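Sphingomyelinase C (PDB 7CNE) belongs to the endonuclease/exonuclease/phosphatase family and adopts the DNase I-like fold, a sandwich of two beta sheets with helices packed on the outside. Local coordinates at residues D61-A66 and T103-W108; R112-I117 and D175-A180. One frame throughout, in Å; residues are numbered along the deposited sequence.

Overall arrangement
From the N terminus the chain lays down strands 12-19 and 48-54 of the seven-stranded sheet, then helix 57-66. Contact 1 closes a loop of 36 residues, which carries strands 73-74 and 87-90, by bringing that helix onto strand 103-106 of the same sheet. The short link after this strand leads into strand 110-117, already part of the six-stranded sheet, where contact 2 opens. Its loop of 57 residues holds strands 131-139 and 142-150, the disulfide C122-C158 and much of helix 162-180, which closes it. The two loops follow in series without nesting or crossing. With centres 21 Å apart, the contacts tie one helix to each sheet of the sandwich.

Contact 1 of 2, residues D61-A66 and T103-W108; sequences DGLKAA and TVLSKW
K64 and L63 of helix 57-66 lie against T103 and L105 of strand 103-106, on the outer side of the seven-stranded sheet in the DNase I-like sandwich. Helix and strand segments run almost parallel, 12° apart with 10.5 Å between their axes, and side chains bridge the gap. V104 points the other way, to A133 and V135 of the second sheet. From CB, the K64 chain leaves with CG beside the backbone N (chi1 -77°), which sets CG 4.1 Å from CD2 of L105. CD of K64 then passes 4.1 Å from OG1 of T103. Two bends near the end curl the chain so that NZ comes back beside T103 OG1. At the tip, the ammonium is held outside the pair, by hydrogen bonds from NZ to Q74 OE1 and T75 O. T103 OG1 also bonds to T75 O, so one backbone carbonyl gathers both polar groups, although K64 NZ itself stays 3.7 Å from T103 OG1. On the helix side of L105, which A67 and Y71 also cover, the CD2 methyl of L63, itself backed by F43 and L51, comes to 4.4 Å from CD1 of L105.

Contact 2 of 2, residues R112-I117 and D175-A180; sequences RKEQVI and DAFLDA
The ring of F177 pushes from helix 162-180 onto strand 110-117 and is met there by V116 and E114. The close packing runs along the CD1-CE1-CZ flank of the ring. The CG2 methyl of V116 approaches obliquely, 3.6 Å from CE1 and 3.8 Å from CD1 of F177. OE1 of E114 instead sits at the ring edge, 3.6 Å from CZ and 3.7 Å from CE1 of F177. The carboxylate plane is turned 85° from the ring plane, while OE1 itself lies in the ring plane opposite the C-H edge, an approach that is probably mildly attractive. With CG of F177 anti to its backbone N (chi1 173°), the ring is carried toward the strand, where the CA atoms of V116 and F177 are 9.0 Å apart. This is the outer helical layer of the DNase I-like sandwich settling on its six-stranded sheet, and F132 and Y134 of the adjacent strand 131-139 add edge-to-face contacts to the same ring. Q115 leaves the strand on the side away from the helix, and its amide hydrogen-bonds to G79, S81 and T88. The buried E114 is also firmly held at its other oxygen: OE2 takes a nearly straight bond from NE of R112 (2.7 Å, 170° at the hydrogen), on its anti side and somewhat out of the carboxylate plane, and a weak one from NH2 of R112; K181, just past the helix segment, adds a salt bridge to it. The looser side lies with the groups that stay partly exposed, F177 on the helix and R112 on the strand.

Contact 1 of 2, residues D61-A66 and T103-W108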
loop_
_atom_site.group_PDB
_atom_site.type_symbol
_atom_site.label_atom_id
_atom_site.label_comp_id
_atom_site.label_asym_id
_atom_site.label_seq_id
_atom_site.Cartn_x
_atom_site.Cartn_y
_atom_site.Cartn_z
ATOM N N ASP A 61 1.845 -13.551 -7.444
ATOM C CA ASP A 61 3.100 -14.257 -7.705
ATOM C C ASP A 61 3.693 -13.861 -9.058
ATOM O O ASP A 61 4.911 -13.689 -9.183
ATOM C CB ASP A 61 2.883 -15.771 -7.674
ATOM C CG ASP A 61 2.692 -16.322 -6.275
ATOM O OD1 ASP A 61 2.780 -15.562 -5.277
ATOM O OD2 ASP A 61 2.451 -17.544 -6.186
ATOM N N GLY A 62 2.850 -13.737 -10.087
ATOM C CA GLY A 62 3.353 -13.357 -11.403
ATOM C C GLY A 62 3.919 -11.947 -11.436
ATOM O O GLY A 62 4.940 -11.691 -12.085
ATOM N N LEU A 63 3.257 -11.012 -10.750
ATOM C CA LEU A 63 3.764 -9.643 -10.667
ATOM C C LEU A 63 5.110 -9.603 -9.950
ATOM O O LEU A 63 6.047 -8.920 -10.393
ATOM C CB LEU A 63 2.736 -8.750 -9.952
ATOM C CG LEU A 63 2.866 -7.214 -9.997
ATOM C CD1 LEU A 63 1.580 -6.555 -9.494
ATOM C CD2 LEU A 63 4.021 -6.719 -9.170
ATOM N N LYS A 64 5.207 -10.302 -8.817
ATOM C CA LYS A 64 6.463 -10.354 -8.075
ATOM C C LYS A 64 7.576 -10.952 -8.928
ATOM O O LYS A 64 8.715 -10.462 -8.906
ATOM C CB LYS A 64 6.266 -11.149 -6.777
ATOM C CG LYS A 64 5.533 -10.352 -5.673
ATOM C CD LYS A 64 4.979 -11.227 -4.536
ATOM C CE LYS A 64 6.054 -12.029 -3.824
ATOM N NZ LYS A 64 7.197 -11.172 -3.402
ATOM N N ALA A 65 7.259 -11.996 -9.712
ATOM C CA ALA A 65 8.241 -12.549 -10.644
ATOM C C ALA A 65 8.575 -11.560 -11.755
ATOM O O ALA A 65 9.747 -11.399 -12.118
ATOM C CB ALA A 65 7.733 -13.862 -11.243
ATOM N N ALA A 66 7.565 -10.888 -12.312
ATOM C CA ALA A 66 7.833 -9.931 -13.383
ATOM C C ALA A 66 8.700 -8.782 -12.892
ATOM O O ALA A 66 9.486 -8.221 -13.668
ATOM C CB ALA A 66 6.520 -9.403 -13.961
ATOM N N THR A 103 2.687 -6.394 -0.161
ATOM C CA THR A 103 4.047 -6.882 -0.345
ATOM C C THR A 103 4.974 -5.704 -0.655
ATOM O O THR A 103 4.550 -4.688 -1.213
ATOM C CB THR A 103 4.111 -7.951 -1.466
ATOM O OG1 THR A 103 5.458 -8.415 -1.619
ATOM C CG2 THR A 103 3.631 -7.371 -2.781
ATOM N N VAL A 104 6.238 -5.836 -0.259
ATOM C CA VAL A 104 7.250 -4.801 -0.455
ATOM C C VAL A 104 8.343 -5.367 -1.345
ATOM O O VAL A 104 8.888 -6.438 -1.053
ATOM C CB VAL A 104 7.862 -4.315 0.877
ATOM C CG1 VAL A 104 8.945 -3.266 0.611
ATOM C CG2 VAL A 104 6.780 -3.770 1.813
ATOM N N LEU A 105 8.677 -4.628 -2.409
ATOM C CA LEU A 105 9.706 -4.992 -3.377
ATOM C C LEU A 105 10.798 -3.931 -3.355
ATOM O O LEU A 105 10.514 -2.730 -3.230
ATOM C CB LEU A 105 9.129 -5.104 -4.807
ATOM C CG LEU A 105 7.676 -5.587 -4.945
ATOM C CD1 LEU A 105 7.162 -5.512 -6.407
ATOM C CD2 LEU A 105 7.514 -6.997 -4.397
ATOM N N SER A 106 12.044 -4.360 -3.505
ATOM C CA SER A 106 13.156 -3.452 -3.287
ATOM C C SER A 106 14.290 -3.743 -4.255
ATOM O O SER A 106 14.655 -4.903 -4.460
ATOM C CB SER A 106 13.658 -3.566 -1.841
ATOM O OG SER A 106 14.773 -2.731 -1.632
ATOM N N LYS A 107 14.835 -2.674 -4.834
ATOM C CA LYS A 107 16.086 -2.738 -5.578
ATOM C C LYS A 107 17.267 -3.061 -4.666
ATOM O O LYS A 107 18.257 -3.656 -5.113
ATOM C CB LYS A 107 16.280 -1.397 -6.303
ATOM C CG LYS A 107 17.654 -1.143 -6.861
ATOM C CD LYS A 107 17.707 0.203 -7.563
ATOM C CE LYS A 107 19.081 0.423 -8.160
ATOM N NZ LYS A 107 19.136 1.736 -8.840
ATOM N N TRP A 108 17.174 -2.705 -3.386
ATOM C CA TRP A 108 18.219 -2.757 -2.374
ATOM C C TRP A 108 18.041 -3.962 -1.456
ATOM O O TRP A 108 16.909 -4.331 -1.136
ATOM C CB TRP A 108 18.208 -1.465 -1.553
ATOM C CG TRP A 108 18.341 -0.278 -2.468
ATOM C CD1 TRP A 108 17.331 0.479 -3.001
ATOM C CD2 TRP A 108 19.557 0.251 -2.995
ATOM N NE1 TRP A 108 17.855 1.453 -3.831
ATOM C CE2 TRP A 108 19.218 1.336 -3.835
ATOM C CE3 TRP A 108 20.909 -0.081 -2.835
ATOM C CZ2 TRP A 108 20.184 2.091 -4.508
ATOM C CZ3 TRP A 108 21.864 0.674 -3.508
ATOM C CH2 TRP A 108 21.496 1.743 -4.330
#

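Contact 2 of 2, residues R112-I117 and D175-A180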
loop_
_atom_site.group_PDB
_atom_site.type_symbol
_atom_site.label_atom_id
_atom_site.label_comp_id
_atom_site.label_asym_id
_atom_site.label_seq_id
_atom_site.Cartn_x
_atom_site.Cartn_y
_atom_site.Cartn_z
ATOM N N ARG A 112 16.290 -7.317 6.975
ATOM C CA ARG A 112 15.312 -7.962 7.835
ATOM C C ARG A 112 13.926 -7.692 7.272
ATOM O O ARG A 112 13.677 -6.609 6.737
ATOM C CB ARG A 112 15.398 -7.449 9.279
ATOM C CG ARG A 112 14.375 -8.103 10.209
ATOM C CD ARG A 112 14.802 -8.053 11.648
ATOM N NE ARG A 112 13.881 -8.776 12.526
ATOM C CZ ARG A 112 14.099 -10.000 12.994
ATOM N NH1 ARG A 112 15.205 -10.645 12.666
ATOM N NH2 ARG A 112 13.208 -10.571 13.794
ATOM N N LYS A 113 13.027 -8.674 7.396
ATOM C CA LYS A 113 11.636 -8.490 7.004
ATOM C C LYS A 113 10.729 -9.195 8.007
ATOM O O LYS A 113 10.958 -10.358 8.357
ATOM C CB LYS A 113 11.381 -8.999 5.577
ATOM C CG LYS A 113 11.920 -10.394 5.269
ATOM C CD LYS A 113 11.636 -10.766 3.812
ATOM C CE LYS A 113 12.231 -12.123 3.456
ATOM N NZ LYS A 113 13.718 -12.017 3.331
ATOM N N GLU A 114 9.725 -8.474 8.501
ATOM C CA GLU A 114 8.726 -9.054 9.391
ATOM C C GLU A 114 7.345 -8.591 8.967
ATOM O O GLU A 114 7.190 -7.602 8.244
ATOM C CB GLU A 114 8.909 -8.649 10.865
ATOM C CG GLU A 114 10.323 -8.473 11.335
ATOM C CD GLU A 114 10.387 -8.048 12.791
ATOM O OE1 GLU A 114 9.319 -7.971 13.447
ATOM O OE2 GLU A 114 11.512 -7.806 13.277
ATOM N N GLN A 115 6.335 -9.296 9.466
ATOM C CA GLN A 115 4.957 -8.892 9.276
ATOM C C GLN A 115 4.295 -8.798 10.642
ATOM O O GLN A 115 4.671 -9.498 11.587
ATOM C CB GLN A 115 4.197 -9.881 8.363
ATOM C CG GLN A 115 4.006 -11.253 8.976
ATOM C CD GLN A 115 3.158 -12.167 8.120
ATOM O OE1 GLN A 115 2.494 -11.725 7.180
ATOM N NE2 GLN A 115 3.171 -13.453 8.444
ATOM N N VAL A 116 3.317 -7.911 10.741
ATOM C CA VAL A 116 2.510 -7.762 11.944
ATOM C C VAL A 116 1.070 -7.610 11.482
ATOM O O VAL A 116 0.774 -6.748 10.648
ATOM C CB VAL A 116 2.956 -6.551 12.793
ATOM C CG1 VAL A 116 2.088 -6.402 14.040
ATOM C CG2 VAL A 116 4.459 -6.644 13.162
ATOM N N ILE A 117 0.187 -8.458 11.992
ATOM C CA ILE A 117 -1.243 -8.374 11.695
ATOM C C ILE A 117 -1.878 -7.391 12.678
ATOM O O ILE A 117 -1.546 -7.383 13.869
ATOM C CB ILE A 117 -1.897 -9.772 11.767
ATOM C CG1 ILE A 117 -1.171 -10.768 10.850
ATOM C CG2 ILE A 117 -3.429 -9.730 11.522
ATOM C CD1 ILE A 117 -0.802 -10.254 9.481
ATOM N N ASP A 175 3.243 2.847 15.148
ATOM C CA ASP A 175 4.103 3.727 15.937
ATOM C C ASP A 175 4.729 2.985 17.115
ATOM O O ASP A 175 5.934 3.110 17.378
ATOM C CB ASP A 175 3.294 4.938 16.418
ATOM C CG ASP A 175 4.057 5.803 17.416
ATOM O OD1 ASP A 175 5.167 6.285 17.089
ATOM O OD2 ASP A 175 3.536 5.989 18.536
ATOM N N ALA A 176 3.926 2.198 17.835
ATOM C CA ALA A 176 4.461 1.491 18.994
ATOM C C ALA A 176 5.466 0.429 18.567
ATOM O O ALA A 176 6.509 0.248 19.212
ATOM C CB ALA A 176 3.316 0.880 19.807
ATOM N N PHE A 177 5.180 -0.265 17.463
ATOM C CA PHE A 177 6.124 -1.236 16.915
ATOM C C PHE A 177 7.459 -0.573 16.574
ATOM O O PHE A 177 8.532 -1.090 16.914
ATOM C CB PHE A 177 5.504 -1.905 15.677
ATOM C CG PHE A 177 6.452 -2.817 14.931
ATOM C CD1 PHE A 177 6.501 -4.167 15.222
ATOM C CD2 PHE A 177 7.282 -2.320 13.935
ATOM C CE1 PHE A 177 7.373 -5.015 14.546
ATOM C CE2 PHE A 177 8.168 -3.158 13.250
ATOM C CZ PHE A 177 8.210 -4.506 13.551
ATOM N N LEU A 178 7.414 0.576 15.896
ATOM C CA LEU A 178 8.656 1.213 15.473
ATOM C C LEU A 178 9.437 1.745 16.669
ATOM O O LEU A 178 10.670 1.680 16.691
ATOM C CB LEU A 178 8.350 2.334 14.484
ATOM C CG LEU A 178 7.848 1.805 13.138
ATOM C CD1 LEU A 178 7.310 2.954 12.307
ATOM C CD2 LEU A 178 8.969 1.068 12.381
ATOM N N ASP A 179 8.731 2.276 17.667
ATOM C CA ASP A 179 9.393 2.790 18.863
ATOM C C ASP A 179 10.147 1.686 19.601
ATOM O O ASP A 179 11.300 1.874 20.020
ATOM C CB ASP A 179 8.349 3.452 19.765
ATOM C CG ASP A 179 8.971 4.160 20.947
ATOM O OD1 ASP A 179 8.775 3.691 22.084
ATOM O OD2 ASP A 179 9.697 5.155 20.728
ATOM N N ALA A 180 9.516 0.518 19.746
ATOM C CA ALA A 180 10.126 -0.617 20.427
ATOM C C ALA A 180 11.350 -1.149 19.696
ATOM O O ALA A 180 12.195 -1.795 20.323
ATOM C CB ALA A 180 9.092 -1.733 20.604
#